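Local coordinates for protein N-terminus Plasma serine protease inhibitor (Homo sapiens, PDB 3DY0) that inhibits serine proteases of blood plasma and other body fluids in a heparin-dependent manner, as a serpin that traps its target irreversibly through a cleaved reactive-centre loop, at residues Thr13-Leu16 with Tyr17-Leu20. Residues are numbered along the deposited sequence; the frame is centred on the assembly and turned at random.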
loop_
_atom_site.group_PDB
_atom_site.type_symbol
_atom_site.label_atom_id
_atom_site.label_comp_id
_atom_site.label_asym_id
_atom_site.label_seq_id
_atom_site.Cartn_x
_atom_site.Cartn_y
_atom_site.Cartn_z
ATOM N N THR A 13 2.367 -7.982 4.968
ATOM C CA THR A 13 2.924 -6.662 4.716
ATOM C C THR A 13 4.439 -6.601 4.655
ATOM O O THR A 13 5.006 -6.012 3.734
ATOM C CB THR A 13 2.434 -5.655 5.774
ATOM O OG1 THR A 13 1.010 -5.527 5.675
ATOM C CG2 THR A 13 3.083 -4.287 5.568
ATOM N N PHE A 14 5.098 -7.224 5.621
ATOM C CA PHE A 14 6.543 -7.152 5.674
ATOM C C PHE A 14 7.286 -8.166 4.829
ATOM O O PHE A 14 8.421 -7.923 4.423
ATOM C CB PHE A 14 6.959 -7.144 7.141
ATOM C CG PHE A 14 6.361 -5.988 7.893
ATOM C CD1 PHE A 14 6.801 -4.689 7.651
ATOM C CD2 PHE A 14 5.298 -6.182 8.767
ATOM C CE1 PHE A 14 6.187 -3.597 8.268
ATOM C CE2 PHE A 14 4.677 -5.096 9.388
ATOM C CZ PHE A 14 5.123 -3.804 9.136
ATOM N N ASP A 15 6.651 -9.297 4.543
ATOM C CA ASP A 15 7.290 -10.258 3.661
ATOM C C ASP A 15 7.212 -9.625 2.270
ATOM O O ASP A 15 8.129 -9.762 1.460
ATOM C CB ASP A 15 6.551 -11.597 3.683
ATOM C CG ASP A 15 6.856 -12.412 4.930
ATOM O OD1 ASP A 15 6.216 -13.466 5.123
ATOM O OD2 ASP A 15 7.741 -12.008 5.712
ATOM N N LEU A 16 6.118 -8.916 1.994
ATOM C CA LEU A 16 5.977 -8.253 0.700
ATOM C C LEU A 16 6.999 -7.124 0.606
ATOM O O LEU A 16 7.674 -6.964 -0.415
ATOM C CB LEU A 16 4.561 -7.691 0.515
ATOM C CG LEU A 16 4.327 -6.919 -0.792
ATOM C CD1 LEU A 16 4.765 -7.751 -1.991
ATOM C CD2 LEU A 16 2.853 -6.557 -0.905
ATOM N N TYR A 17 7.121 -6.343 1.672
ATOM C CA TYR A 17 8.085 -5.253 1.674
ATOM C C TYR A 17 9.477 -5.784 1.338
ATOM O O TYR A 17 10.168 -5.242 0.477
ATOM C CB TYR A 17 8.148 -4.568 3.043
ATOM C CG TYR A 17 9.280 -3.570 3.116
ATOM C CD1 TYR A 17 9.106 -2.251 2.697
ATOM C CD2 TYR A 17 10.564 -3.979 3.485
ATOM C CE1 TYR A 17 10.189 -1.363 2.638
ATOM C CE2 TYR A 17 11.644 -3.111 3.422
ATOM C CZ TYR A 17 11.453 -1.808 2.998
ATOM O OH TYR A 17 12.539 -0.970 2.904
ATOM N N ARG A 18 9.888 -6.841 2.031
ATOM C CA ARG A 18 11.208 -7.413 1.802
ATOM C C ARG A 18 11.402 -7.944 0.384
ATOM O O ARG A 18 12.488 -7.813 -0.180
ATOM C CB ARG A 18 11.501 -8.504 2.838
ATOM C CG ARG A 18 11.900 -7.946 4.205
ATOM C CD ARG A 18 12.249 -9.063 5.191
ATOM N NE ARG A 18 11.059 -9.737 5.697
ATOM C CZ ARG A 18 10.362 -9.333 6.755
ATOM N NH1 ARG A 18 10.742 -8.255 7.434
ATOM N NH2 ARG A 18 9.281 -10.002 7.130
ATOM N N ALA A 19 10.358 -8.531 -0.196
ATOM C CA ALA A 19 10.452 -9.040 -1.563
ATOM C C ALA A 19 10.703 -7.875 -2.522
ATOM O O ALA A 19 11.538 -7.966 -3.428
ATOM C CB ALA A 19 9.165 -9.767 -1.944
ATOM N N LEU A 20 9.975 -6.779 -2.320
ATOM C CA LEU A 20 10.134 -5.599 -3.162
ATOM C C LEU A 20 11.520 -4.983 -2.986
ATOM O O LEU A 20 12.179 -4.621 -3.963
ATOM C CB LEU A 20 9.057 -4.563 -2.823
ATOM C CG LEU A 20 7.620 -4.993 -3.124
ATOM C CD1 LEU A 20 6.667 -3.862 -2.735
ATOM C CD2 LEU A 20 7.485 -5.336 -4.608
#
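R18 reaches back along its own helix to D15, three residues earlier, and closes an i to i+3 salt bridge: NH2 donates a fairly straight bond to OD2 of D15 over 2.9 Å. The carboxylate oxygen lies at the guanidinium edge, in its plane, although the two flat groups are turned 67° against each other. The arginine chain runs extended at chi2 and bends at CG-CD (chi3 -76°), which brings the guanidinium back over the preceding turn. There one face of the group settles over the backbone, where F14 O stands 3.3 Å above the plane, over its centre. The carbonyl of F14 also takes the main-chain N-H of R18, one of four successive i to i+4 bonds running from T13-Y17 to L16-L20. OD1 of D15 accepts from D11 N, leaving the carboxylate held through both oxygens, and R18 NH1 binds the carbonyl oxygens of E243 and L246. The D15 bond at one nitrogen and these two carbonyls at the other probably fix the rotation of the guanidinium, with F14 CB packed beside it, 3.7 Å from R18 NH2.

On another side of the helix the contact is apolar. L16, its CG anti to the backbone N, brings CD1 to 4.1 Å from L20 CG, the two leucines meeting at a slant one turn apart.

Helix 12-23 packs against several parts of the serpin body. L16 and L20 pack on F31 of strand 29-31, L16 also meets I36 of helix 33-45, Y17 hydrogen-bonds E243 of helix 239-245 through its hydroxyl, and T13 and F14 touch E248 at the start of helix 248-257.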